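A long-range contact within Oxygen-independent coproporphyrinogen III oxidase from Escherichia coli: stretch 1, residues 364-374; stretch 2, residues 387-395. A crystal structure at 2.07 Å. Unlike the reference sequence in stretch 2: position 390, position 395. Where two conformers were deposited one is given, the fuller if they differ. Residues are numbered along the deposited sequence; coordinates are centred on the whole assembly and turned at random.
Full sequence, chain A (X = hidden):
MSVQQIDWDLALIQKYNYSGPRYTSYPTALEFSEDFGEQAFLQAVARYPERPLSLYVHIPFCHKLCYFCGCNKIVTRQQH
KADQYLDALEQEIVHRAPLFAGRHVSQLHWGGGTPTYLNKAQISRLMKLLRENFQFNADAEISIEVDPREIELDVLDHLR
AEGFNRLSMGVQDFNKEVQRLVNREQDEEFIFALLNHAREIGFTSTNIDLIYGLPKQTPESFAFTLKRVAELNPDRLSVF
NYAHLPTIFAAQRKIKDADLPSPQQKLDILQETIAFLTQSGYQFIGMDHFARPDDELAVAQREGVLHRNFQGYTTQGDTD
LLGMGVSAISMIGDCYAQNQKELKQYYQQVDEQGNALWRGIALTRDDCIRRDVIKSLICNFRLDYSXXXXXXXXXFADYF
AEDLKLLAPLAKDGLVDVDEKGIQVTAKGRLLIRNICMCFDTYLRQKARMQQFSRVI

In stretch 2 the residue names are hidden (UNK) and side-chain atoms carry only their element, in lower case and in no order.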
ATOM      1  N   THR A 364      -9.474 -11.711  17.306  1.00 11.22           N
ATOM      2  CA  THR A 364      -9.886 -13.026  17.813  1.00 12.39           C
ATOM      3  C   THR A 364      -9.289 -14.179  16.973  1.00 12.40           C
ATOM      4  O   THR A 364      -8.648 -13.951  15.967  1.00 11.29           O
ATOM      5  CB  THR A 364     -11.422 -13.173  17.788  1.00 12.58           C
ATOM      6  OG1 THR A 364     -11.897 -13.057  16.433  1.00 12.95           O
ATOM      7  CG2 THR A 364     -12.131 -12.037  18.591  1.00 13.76           C
ATOM      8  N   ARG A 365      -9.512 -15.403  17.422  0.70 12.47           N
ATOM      9  CA  ARG A 365      -9.102 -16.591  16.661  0.70 13.25           C
ATOM     10  C   ARG A 365      -9.703 -16.603  15.272  0.70 12.97           C
ATOM     11  O   ARG A 365      -9.018 -16.784  14.299  0.70 14.51           O
ATOM     12  CB  ARG A 365      -9.543 -17.885  17.362  0.70 13.22           C
ATOM     13  CG  ARG A 365      -8.437 -18.873  17.536  0.70 13.71           C
ATOM     14  CD  ARG A 365      -8.876 -20.074  18.272  0.70 13.44           C
ATOM     15  NE  ARG A 365      -9.670 -20.884  17.375  0.70 14.45           N
ATOM     16  CZ  ARG A 365      -9.220 -21.919  16.668  0.70 14.06           C
ATOM     17  NH1 ARG A 365      -7.936 -22.315  16.756  0.70 14.80           N
ATOM     18  NH2 ARG A 365     -10.066 -22.559  15.870  0.70 11.68           N
ATOM     19  N   ASP A 366     -10.996 -16.373  15.218  1.00 13.17           N
ATOM     20  CA  ASP A 366     -11.740 -16.294  13.986  1.00 13.25           C
ATOM     21  C   ASP A 366     -11.226 -15.169  13.065  1.00 13.11           C
ATOM     22  O   ASP A 366     -11.078 -15.396  11.872  1.00 12.60           O
ATOM     23  CB  ASP A 366     -13.209 -16.062  14.344  1.00 13.82           C
ATOM     24  CG  ASP A 366     -14.097 -16.008  13.129  1.00 14.46           C
ATOM     25  OD1 ASP A 366     -14.187 -17.045  12.481  1.00 11.17           O
ATOM     26  OD2 ASP A 366     -14.679 -14.961  12.740  1.00 15.47           O
ATOM     27  N   ASP A 367     -10.944 -13.984  13.643  1.00 12.67           N
ATOM     28  CA  ASP A 367     -10.343 -12.855  12.888  1.00 13.22           C
ATOM     29  C   ASP A 367      -9.056 -13.348  12.241  1.00 12.93           C
ATOM     30  O   ASP A 367      -8.803 -13.077  11.068  1.00 11.93           O
ATOM     31  CB  ASP A 367     -10.006 -11.661  13.800  1.00 12.93           C
ATOM     32  CG  ASP A 367     -11.250 -10.893  14.299  1.00 15.42           C
ATOM     33  OD1 ASP A 367     -12.365 -10.975  13.712  1.00 15.59           O
ATOM     34  OD2 ASP A 367     -11.170 -10.134  15.291  1.00 20.23           O
ATOM     35  N   CYS A 368      -8.243 -14.080  13.018  1.00 12.68           N
ATOM     36  CA  CYS A 368      -6.901 -14.462  12.518  1.00 12.97           C
ATOM     37  C   CYS A 368      -6.978 -15.464  11.390  1.00 13.11           C
ATOM     38  O   CYS A 368      -6.237 -15.367  10.421  1.00 11.79           O
ATOM     39  CB  CYS A 368      -6.030 -15.020  13.646  1.00 12.91           C
ATOM     40  SG  CYS A 368      -5.419 -13.754  14.804  1.00 11.97           S
ATOM     41  N   ILE A 369      -7.840 -16.454  11.543  0.50 12.92           N
ATOM     42  CA  ILE A 369      -8.035 -17.422  10.501  0.50 13.17           C
ATOM     43  C   ILE A 369      -8.338 -16.612   9.212  0.50 13.05           C
ATOM     44  O   ILE A 369      -7.622 -16.648   8.234  0.50 12.03           O
ATOM     45  CB  ILE A 369      -9.195 -18.389  10.914  0.50 12.88           C
ATOM     46  CG1 ILE A 369      -8.732 -19.331  12.064  0.50 13.02           C
ATOM     47  CG2 ILE A 369      -9.688 -19.160   9.734  0.50 13.83           C
ATOM     48  CD1 ILE A 369      -9.849 -19.700  13.129  0.50 12.86           C
ATOM     49  N   ARG A 370      -9.443 -15.875   9.286  1.00 13.62           N
ATOM     50  CA  ARG A 370     -10.079 -15.287   8.135  1.00 13.27           C
ATOM     51  C   ARG A 370      -9.128 -14.314   7.474  1.00 12.91           C
ATOM     52  O   ARG A 370      -9.113 -14.193   6.260  1.00 11.64           O
ATOM     53  CB  ARG A 370     -11.374 -14.598   8.549  1.00 13.88           C
ATOM     54  CG  ARG A 370     -12.520 -15.560   8.959  1.00 14.17           C
ATOM     55  CD  ARG A 370     -13.722 -14.830   9.465  1.00 15.85           C
ATOM     56  NE  ARG A 370     -14.770 -15.780   9.844  1.00 19.94           N
ATOM     57  CZ  ARG A 370     -15.560 -16.412   9.005  1.00 19.64           C
ATOM     58  NH1 ARG A 370     -15.495 -16.217   7.702  1.00 19.15           N
ATOM     59  NH2 ARG A 370     -16.453 -17.261   9.492  1.00 25.07           N
ATOM     60  N   ARG A 371      -8.307 -13.640   8.285  1.00 12.04           N
ATOM     61  CA  ARG A 371      -7.221 -12.837   7.750  1.00 12.49           C
ATOM     62  C   ARG A 371      -6.340 -13.701   6.862  1.00 12.31           C
ATOM     63  O   ARG A 371      -5.966 -13.293   5.754  1.00 11.45           O
ATOM     64  CB  ARG A 371      -6.357 -12.224   8.876  1.00 12.10           C
ATOM     65  CG  ARG A 371      -5.178 -11.408   8.403  1.00 12.92           C
ATOM     66  CD  ARG A 371      -4.054 -11.260   9.430  1.00 15.11           C
ATOM     67  NE  ARG A 371      -3.721 -12.585   9.896  1.00 17.56           N
ATOM     68  CZ  ARG A 371      -3.271 -12.915  11.093  1.00 18.50           C
ATOM     69  NH1 ARG A 371      -3.006 -11.997  12.020  1.00 19.69           N
ATOM     70  NH2 ARG A 371      -3.062 -14.204  11.360  1.00 17.07           N
ATOM     71  N   ASP A 372      -5.988 -14.878   7.355  1.00 12.12           N
ATOM     72  CA  ASP A 372      -5.101 -15.755   6.588  1.00 13.47           C
ATOM     73  C   ASP A 372      -5.787 -16.325   5.320  1.00 13.28           C
ATOM     74  O   ASP A 372      -5.129 -16.486   4.307  1.00 14.50           O
ATOM     75  CB  ASP A 372      -4.573 -16.919   7.442  1.00 14.20           C
ATOM     76  CG  ASP A 372      -3.671 -16.455   8.582  1.00 16.45           C
ATOM     77  OD1 ASP A 372      -3.235 -15.292   8.546  1.00 20.21           O
ATOM     78  OD2 ASP A 372      -3.347 -17.190   9.548  1.00 19.45           O
ATOM     79  N   VAL A 373      -7.088 -16.592   5.379  1.00 12.07           N
ATOM     80  CA  VAL A 373      -7.849 -16.999   4.191  1.00 11.88           C
ATOM     81  C   VAL A 373      -7.801 -15.897   3.127  1.00 11.56           C
ATOM     82  O   VAL A 373      -7.468 -16.123   1.957  1.00 10.01           O
ATOM     83  CB  VAL A 373      -9.305 -17.320   4.574  1.00 11.78           C
ATOM     84  CG1 VAL A 373     -10.186 -17.477   3.348  1.00 13.27           C
ATOM     85  CG2 VAL A 373      -9.352 -18.602   5.431  1.00 11.72           C
ATOM     86  N   ILE A 374      -8.116 -14.688   3.571  1.00 11.48           N
ATOM     87  CA  ILE A 374      -8.249 -13.556   2.687  1.00 11.73           C
ATOM     88  C   ILE A 374      -6.878 -13.206   2.100  1.00 11.78           C
ATOM     89  O   ILE A 374      -6.792 -13.030   0.906  1.00 12.02           O
ATOM     90  CB  ILE A 374      -8.942 -12.374   3.419  1.00 11.54           C
ATOM     91  CG1 ILE A 374     -10.422 -12.745   3.666  1.00 12.99           C
ATOM     92  CG2 ILE A 374      -8.787 -11.047   2.615  1.00 13.41           C
ATOM     93  CD1 ILE A 374     -11.224 -11.794   4.551  1.00 12.02           C
ATOM     94  N   UNK A 387      -3.764 -26.941   4.885  1.00 18.24           N
ATOM     95  CA  UNK A 387      -2.934 -26.105   5.791  1.00 18.29           C
ATOM     96  C   UNK A 387      -3.714 -25.270   6.839  1.00 18.46           C
ATOM     97  O   UNK A 387      -3.302 -25.208   8.006  1.00 18.00           O
ATOM     98  c   UNK A 387      -2.079 -26.014   3.544  1.00 18.41           C
ATOM     99  c   UNK A 387      -2.178 -25.186   4.826  1.00 18.37           C
ATOM    100  c   UNK A 387      -3.406 -26.740   3.463  1.00 18.22           C
ATOM    101  N   UNK A 388      -4.817 -24.643   6.429  1.00 18.45           N
ATOM    102  CA  UNK A 388      -5.659 -23.907   7.380  1.00 18.74           C
ATOM    103  C   UNK A 388      -6.278 -24.873   8.421  1.00 18.57           C
ATOM    104  O   UNK A 388      -6.258 -24.610   9.630  1.00 18.22           O
ATOM    105  c   UNK A 388      -6.689 -23.027   6.620  1.00 18.99           C
ATOM    106  c   UNK A 388      -6.749 -20.895   5.271  1.00 23.34           C
ATOM    107  c   UNK A 388      -7.808 -22.551   7.543  1.00 18.64           C
ATOM    108  c   UNK A 388      -5.938 -21.825   6.038  1.00 20.25           C
ATOM    109  N   UNK A 389      -6.752 -26.013   7.949  1.00 18.66           N
ATOM    110  CA  UNK A 389      -7.256 -27.093   8.835  1.00 18.85           C
ATOM    111  C   UNK A 389      -6.246 -27.617   9.889  1.00 18.52           C
ATOM    112  O   UNK A 389      -6.644 -27.972  11.010  1.00 18.19           O
ATOM    113  c   UNK A 389      -8.951 -27.894   7.142  1.00 20.32           C
ATOM    114  c   UNK A 389      -7.746 -28.257   7.991  1.00 19.01           C
ATOM    115  c   UNK A 389      -9.559 -29.093   6.459  1.00 21.69           C
ATOM    116  o   UNK A 389      -8.785 -29.913   5.913  1.00 25.55           O
ATOM    117  o   UNK A 389     -10.803 -29.216   6.467  1.00 21.21           O
ATOM    118  N   UNK A 390      -4.959 -27.664   9.523  0.50 18.25           N
ATOM    119  CA  UNK A 390      -3.900 -28.120  10.436  0.50 17.95           C
ATOM    120  C   UNK A 390      -3.604 -27.041  11.456  0.50 18.14           C
ATOM    121  O   UNK A 390      -3.818 -27.233  12.659  0.50 17.97           O
ATOM    122  o   UNK A 390      -0.046 -29.541   8.862  0.50 15.42           O
ATOM    123  c   UNK A 390      -2.602 -28.472   9.688  0.50 17.80           C
ATOM    124  n   UNK A 390       0.413 -30.202  10.967  0.50 16.57           N
ATOM    125  c   UNK A 390      -1.340 -28.559  10.610  0.50 17.21           C
ATOM    126  c   UNK A 390      -0.263 -29.480  10.070  0.50 16.40           C
ATOM    127  N   UNK A 391      -3.115 -25.901  10.967  1.00 18.31           N
ATOM    128  CA  UNK A 391      -2.733 -24.788  11.841  1.00 18.98           C
ATOM    129  C   UNK A 391      -3.787 -24.424  12.895  1.00 19.23           C
ATOM    130  O   UNK A 391      -3.436 -24.148  14.046  1.00 19.18           O
ATOM    131  o   UNK A 391      -1.452 -20.096  11.686  1.00 26.45           O
ATOM    132  c   UNK A 391      -1.424 -21.151  11.029  1.00 24.99           C
ATOM    133  n   UNK A 391      -1.356 -21.171   9.694  1.00 25.81           N
ATOM    134  c   UNK A 391      -1.470 -22.517  11.736  1.00 21.36           C
ATOM    135  c   UNK A 391      -2.409 -23.523  11.021  1.00 19.43           C
ATOM    136  N   UNK A 392      -5.068 -24.432  12.495  1.00 19.59           N
ATOM    137  CA  UNK A 392      -6.173 -23.967  13.340  1.00 19.78           C
ATOM    138  C   UNK A 392      -7.125 -25.071  13.857  1.00 20.08           C
ATOM    139  O   UNK A 392      -8.139 -24.760  14.467  1.00 20.19           O
ATOM    140  c   UNK A 392      -5.360 -19.363  15.187  1.00 20.42           C
ATOM    141  c   UNK A 392      -5.111 -19.676  12.460  1.00 19.39           C
ATOM    142  c   UNK A 392      -5.921 -20.497  14.587  1.00 20.87           C
ATOM    143  c   UNK A 392      -6.984 -22.925  12.578  1.00 19.98           C
ATOM    144  n   UNK A 392      -5.132 -20.067  11.142  1.00 18.67           N
ATOM    145  c   UNK A 392      -5.786 -20.669  13.199  1.00 20.47           C
ATOM    146  c   UNK A 392      -5.792 -21.266  11.035  1.00 18.33           C
ATOM    147  c   UNK A 392      -6.216 -21.677  12.265  1.00 19.87           C
ATOM    148  c   UNK A 392      -4.687 -18.393  14.416  1.00 20.21           C
ATOM    149  c   UNK A 392      -4.547 -18.532  13.062  1.00 19.92           C
ATOM    150  N   UNK A 393      -6.790 -26.338  13.615  1.00 20.31           N
ATOM    151  CA  UNK A 393      -7.563 -27.499  14.117  1.00 20.35           C
ATOM    152  C   UNK A 393      -9.069 -27.353  13.799  1.00 20.12           C
ATOM    153  O   UNK A 393      -9.943 -27.411  14.691  1.00 20.07           O
ATOM    154  o   UNK A 393      -6.890 -30.032  16.395  1.00 24.14           O
ATOM    155  c   UNK A 393      -7.718 -29.137  16.105  1.00 21.88           C
ATOM    156  o   UNK A 393      -8.929 -29.432  16.213  1.00 21.74           O
ATOM    157  c   UNK A 393      -7.307 -27.724  15.631  1.00 20.24           C
ATOM    158  N   UNK A 394      -9.371 -27.152  12.523  1.00 19.54           N
ATOM    159  CA  UNK A 394     -10.766 -27.085  12.083  1.00 19.13           C
ATOM    160  C   UNK A 394     -11.004 -27.913  10.824  1.00 18.52           C
ATOM    161  O   UNK A 394     -10.050 -28.325  10.157  1.00 18.32           O
ATOM    162  c   UNK A 394     -11.000 -24.682  10.662  1.00 19.84           C
ATOM    163  c   UNK A 394     -10.365 -23.410  11.098  1.00 20.72           C
ATOM    164  c   UNK A 394     -11.186 -25.596  11.914  1.00 19.31           C
ATOM    165  c   UNK A 394     -10.239 -25.247   9.465  1.00 19.90           C
ATOM    166  N   UNK A 395     -12.274 -28.190  10.528  1.00 17.78           N
ATOM    167  CA  UNK A 395     -12.664 -28.767   9.234  1.00 17.35           C
ATOM    168  C   UNK A 395     -13.340 -27.661   8.438  1.00 16.98           C
ATOM    169  O   UNK A 395     -14.363 -27.142   8.847  1.00 16.35           O
ATOM    170  c   UNK A 395     -12.635 -31.907   7.990  1.00 18.25           C
ATOM    171  c   UNK A 395     -13.605 -29.983   9.388  1.00 17.47           C
ATOM    172  c   UNK A 395     -15.131 -31.398   7.868  1.00 19.59           C
ATOM    173  c   UNK A 395     -13.724 -30.803   8.081  1.00 18.28           C
TER

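Position 387 has three side-chain carbons that close a ring onto the backbone N. It lies out of reach of stretch 1. This is Pro387, in a helix that begins earlier in the chain.

Position 388 has four carbons and no other element, forked at the first, with one arm two carbons long. Its CA-to-CB bond points toward stretch 1, and its carbons pack against Ile369 and Val373. The count, the fork and the longer arm identify Ile388. Ile388 CD1 lies 3.5 Å from Val373 CG2, and Ile388 CG2 lies 4.5 Å from Ile369 CG2.

Position 389 has three carbons, the third carrying two oxygens. It does not reach stretch 1. This is Glu389.

Position 390 has three carbons, the third carrying one oxygen and one nitrogen. It is exposed and far from stretch 1. This is Gln390, which differs from the reference sequence.

Position 391 has the same atom set, three carbons ending in one oxygen and one nitrogen. Its CA-to-CB bond points sideways, but its end comes near Asp372. This is Gln391, and Gln391 OE1 stands 4.1 Å from Asp372 OD2.

Position 392 has one carbon followed by fused five- and six-membered rings holding eight carbons and one nitrogen. The rings lie against Ile369 and Cys368. Only tryptophan has this pattern, so this is Trp392. Ile369 CG1 sits over one face, 3.4 Å from the centroid of the Trp392 five-membered ring and 10° off its normal, a CH-pi contact. Cys368 CB packs 3.7 Å from Trp392 CH2. Trp392 NE1 lies 3.7 Å from Asp372 OD2 and has no hydrogen-bond partner in the model.

Position 393 has two carbons, the second carrying two oxygens. It makes no close contact with stretch 1. This is Asp393, with positive phi and psi.

Position 394 has four carbons, forked at the second, and one lies near Ile369. This is Leu394. Leu394 CD1 lies 4.3 Å from Ile369 CD1.

Position 395 also has four carbons forked at the second, and is out of reach. This is Leu395, which differs from the reference and sits at the N-cap of a following helix.

The two helices run nearly antiparallel, at 156°, with axes 11.3 Å apart at closest approach. The contact centres on Trp392, just past helix 387-391, which has the largest area covered by the other stretch. Ile369 packs over one face of its ring and also meets Ile388 and Leu394, while Val373 extends the apolar packing along Ile388. Arg365 adds the polar link. Arg365 NH2 donates to Trp392 O at 3.2 Å, and Arg365 NH1 makes a weak bond to Trp392 O at 3.4 Å.

Stretch 2 387-395: PIEQQWDLL
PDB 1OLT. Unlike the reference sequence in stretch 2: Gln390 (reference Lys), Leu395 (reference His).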